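Local coordinates for protein flagellin (Burkholderia pseudomallei, PDB 4CFI) that forms, as flagellins do, the subunit that polymerises into the bacterial flagellar filament, and carries epitopes recognised by the immune system, at residues A197-Q200 against A201-T204; G229-Q232 against A233-S236. One frame throughout, in Å; residues are numbered along the deposited sequence.

Contact 1: residues A197-Q200 against A201-T204; sequences ATDQ and ANAT
The carbonyl oxygen of Q200 accepts twice from T204, from the backbone N at 3.1 Å and from the hydroxyl OG1 at 3.2 Å. The amide bond is nearly straight, whereas the hydroxyl stands farther from the carbonyl plane, tilted 35°. The rotation about CA-CB explains the second bond: with chi1 at -62°, OG1 lies beside the backbone N of T204 and turns back to the carbonyl one turn earlier. Three further i to i+4 bonds, from A201 N to A197 O, N202 N to T198 O and A203 N to D199 O, complete a regular alpha-helical ladder. These residues form the first two turns of helix 197-213, within the D2 region of flagellin, which in flagellins of known structure belongs to the part of the subunit facing outward from the filament core. A water joins D199 to N202, three residues on, donating a hydrogen bond to OD1 of D199 at 2.8 Å and accepting one from ND2 of N202 at 3.0 Å. Directly, OD1 and ND2 are 4.0 Å apart, and the carboxylate and amide planes are turned 51° against each other. The other carboxylate oxygen of D199, OD2, forms a salt bridge with K116 on strand 111-119. CG of N202 lies 3.2 Å from the carbonyl O of T198, so the amide group sits close over the preceding turn, while the methyl of the buried A203 meets L187 and T192.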
loop_
_atom_site.group_PDB
_atom_site.type_symbol
_atom_site.label_atom_id
_atom_site.label_comp_id
_atom_site.label_asym_id
_atom_site.label_seq_id
_atom_site.Cartn_x
_atom_site.Cartn_y
_atom_site.Cartn_z
ATOM N N ALA A 197 -31.286 3.730 -8.246
ATOM C CA ALA A 197 -30.744 4.581 -7.182
ATOM C C ALA A 197 -29.787 3.793 -6.278
ATOM O O ALA A 197 -28.739 4.295 -5.894
ATOM C CB ALA A 197 -31.871 5.194 -6.358
ATOM N N THR A 198 -30.131 2.550 -5.975
ATOM C CA THR A 198 -29.294 1.729 -5.120
ATOM C C THR A 198 -27.958 1.413 -5.802
ATOM O O THR A 198 -26.904 1.471 -5.163
ATOM C CB THR A 198 -30.015 0.428 -4.718
ATOM O OG1 THR A 198 -31.154 0.743 -3.903
ATOM C CG2 THR A 198 -29.076 -0.503 -3.940
ATOM N N ASP A 199 -27.988 1.086 -7.091
ATOM C CA ASP A 199 -26.740 0.856 -7.812
ATOM C C ASP A 199 -25.896 2.130 -7.902
ATOM O O ASP A 199 -24.676 2.058 -7.845
ATOM C CB ASP A 199 -26.980 0.327 -9.224
ATOM C CG ASP A 199 -27.358 -1.153 -9.267
ATOM O OD1 ASP A 199 -27.115 -1.872 -8.295
ATOM O OD2 ASP A 199 -27.877 -1.588 -10.308
ATOM N N GLN A 200 -26.535 3.280 -8.058
ATOM C CA GLN A 200 -25.808 4.546 -8.093
ATOM C C GLN A 200 -25.096 4.781 -6.753
ATOM O O GLN A 200 -23.908 5.136 -6.722
ATOM C CB GLN A 200 -26.707 5.716 -8.440
ATOM C CG GLN A 200 -27.240 5.643 -9.866
ATOM C CD GLN A 200 -28.208 6.754 -10.197
ATOM O OE1 GLN A 200 -28.179 7.835 -9.593
ATOM N NE2 GLN A 200 -29.071 6.507 -11.158
ATOM N N ALA A 201 -25.797 4.527 -5.648
ATOM C CA ALA A 201 -25.213 4.659 -4.311
ATOM C C ALA A 201 -24.088 3.643 -4.098
ATOM O O ALA A 201 -23.054 3.957 -3.480
ATOM C CB ALA A 201 -26.292 4.492 -3.233
ATOM N N ASN A 202 -24.268 2.415 -4.565
ATOM C CA ASN A 202 -23.223 1.415 -4.426
ATOM C C ASN A 202 -21.952 1.853 -5.151
ATOM O O ASN A 202 -20.841 1.672 -4.647
ATOM C CB ASN A 202 -23.678 0.061 -4.980
ATOM C CG ASN A 202 -24.734 -0.625 -4.123
ATOM O OD1 ASN A 202 -24.996 -0.234 -2.983
ATOM N ND2 ASN A 202 -25.339 -1.671 -4.679
ATOM N N ALA A 203 -22.107 2.421 -6.345
ATOM C CA ALA A 203 -20.956 2.898 -7.117
ATOM C C ALA A 203 -20.220 4.035 -6.400
ATOM O O ALA A 203 -18.987 4.051 -6.347
ATOM C CB ALA A 203 -21.398 3.331 -8.507
ATOM N N THR A 204 -20.963 4.999 -5.870
ATOM C CA THR A 204 -20.374 6.082 -5.103
ATOM C C THR A 204 -19.564 5.543 -3.928
ATOM O O THR A 204 -18.448 6.003 -3.678
ATOM C CB THR A 204 -21.486 7.034 -4.635
ATOM O OG1 THR A 204 -22.112 7.588 -5.793
ATOM C CG2 THR A 204 -20.960 8.140 -3.761
HETATM O O HOH W 1 -24.436 -2.081 -7.512
#

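Contact 2: residues G229-Q232 against A233-S236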
loop_
_atom_site.group_PDB
_atom_site.type_symbol
_atom_site.label_atom_id
_atom_site.label_comp_id
_atom_site.label_asym_id
_atom_site.label_seq_id
_atom_site.Cartn_x
_atom_site.Cartn_y
_atom_site.Cartn_z
ATOM N N GLY A 229 -10.718 -0.194 5.824
ATOM C CA GLY A 229 -9.515 -0.130 6.644
ATOM C C GLY A 229 -8.661 -1.374 6.545
ATOM O O GLY A 229 -7.440 -1.295 6.549
ATOM N N ALA A 230 -9.297 -2.533 6.447
ATOM C CA ALA A 230 -8.596 -3.795 6.236
ATOM C C ALA A 230 -7.861 -3.826 4.888
ATOM O O ALA A 230 -6.707 -4.276 4.797
ATOM C CB ALA A 230 -9.552 -4.972 6.371
ATOM N N TYR A 231 -8.540 -3.367 3.834
ATOM C CA TYR A 231 -7.897 -3.269 2.533
ATOM C C TYR A 231 -6.732 -2.268 2.550
ATOM O O TYR A 231 -5.674 -2.540 1.947
ATOM C CB TYR A 231 -8.903 -2.890 1.449
ATOM C CG TYR A 231 -9.975 -3.933 1.137
ATOM C CD1 TYR A 231 -9.774 -5.295 1.361
ATOM C CD2 TYR A 231 -11.181 -3.546 0.556
ATOM C CE1 TYR A 231 -10.758 -6.222 1.046
ATOM C CE2 TYR A 231 -12.170 -4.473 0.234
ATOM C CZ TYR A 231 -11.949 -5.806 0.469
ATOM O OH TYR A 231 -12.942 -6.723 0.164
ATOM N N GLN A 232 -6.906 -1.125 3.215
ATOM C CA GLN A 232 -5.798 -0.183 3.363
ATOM C C GLN A 232 -4.616 -0.836 4.079
ATOM O O GLN A 232 -3.467 -0.611 3.692
ATOM C CB GLN A 232 -6.246 1.042 4.149
ATOM C CG GLN A 232 -7.144 1.990 3.373
ATOM C CD GLN A 232 -7.689 3.095 4.261
ATOM O OE1 GLN A 232 -8.314 2.812 5.288
ATOM N NE2 GLN A 232 -7.473 4.352 3.878
ATOM N N ALA A 233 -4.905 -1.650 5.100
ATOM C CA ALA A 233 -3.840 -2.328 5.852
ATOM C C ALA A 233 -3.067 -3.317 4.990
ATOM O O ALA A 233 -1.850 -3.432 5.128
ATOM C CB ALA A 233 -4.392 -3.022 7.088
ATOM N N MET A 234 -3.753 -4.028 4.105
ATOM C CA MET A 234 -3.066 -4.968 3.229
ATOM C C MET A 234 -2.031 -4.250 2.345
ATOM O O MET A 234 -0.900 -4.716 2.214
ATOM C CB MET A 234 -4.066 -5.713 2.366
ATOM C CG MET A 234 -4.893 -6.700 3.165
ATOM S SD MET A 234 -6.303 -7.329 2.252
ATOM C CE MET A 234 -6.985 -8.461 3.439
ATOM N N VAL A 235 -2.429 -3.127 1.745
ATOM C CA VAL A 235 -1.524 -2.328 0.913
ATOM C C VAL A 235 -0.396 -1.760 1.755
ATOM O O VAL A 235 0.770 -1.832 1.373
ATOM C CB VAL A 235 -2.265 -1.128 0.251
ATOM C CG1 VAL A 235 -1.291 -0.148 -0.413
ATOM C CG2 VAL A 235 -3.328 -1.616 -0.717
ATOM N N SER A 236 -0.739 -1.178 2.894
ATOM C CA SER A 236 0.258 -0.566 3.758
ATOM C C SER A 236 1.301 -1.571 4.211
ATOM O O SER A 236 2.500 -1.257 4.213
ATOM C CB SER A 236 -0.416 0.070 4.970
ATOM O OG SER A 236 0.503 0.840 5.736
#
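Y231 and M234 make the side-chain contact, a Met-aromatic pair three residues apart on one helix. The two run side by side in the same direction, and SD of M234 comes to 4.1 Å from CD1 of Y231. It lies 5.5 Å from the ring centroid and 82° off the normal, which places the sulfur at the ring edge, near its plane. An extended methionine chain (chi2 168°) carries SD out alongside the ring. On its way CG of M234 passes 3.4 Å from the carbonyl O of A230.

The backbone bonds are i to i+4 throughout: A233 N to G229 O, M234 N to A230 O and S236 N to Q232 O, with a weak one from V235 N to Y231 O at 3.3 Å.

The polar ends look elsewhere. OH of Y231 bonds to Q227, the buried Q232 amide is satisfied by Q217 and A212 O, and OG of S236 bonds to Q217 O and G103 N.

All this lies near the start of helix 227-257, where A230, Y231 and M234 pack against helix 2-31, while Y231 and V235 also touch helix 197-213.

Both contacts are local, each two turns of one alpha-helix, but they occupy different settings. Contact 1 opens helix 197-213, its centre about 26 Å from the centre of the chain, with five of its eight residues exposed; the centre of contact 2 lies about 7 Å from the centre of the chain, with five buried and none exposed. The side-chain chemistry follows: a water bridge and a charged partner on a strand at the surface, against a sulfur-aromatic pair and a buried glutamine amide with its partners met inside. The contacts do not touch, their nearest atoms being about 12 Å apart, yet contact 2 packs on the later part of the helix that contact 1 begins.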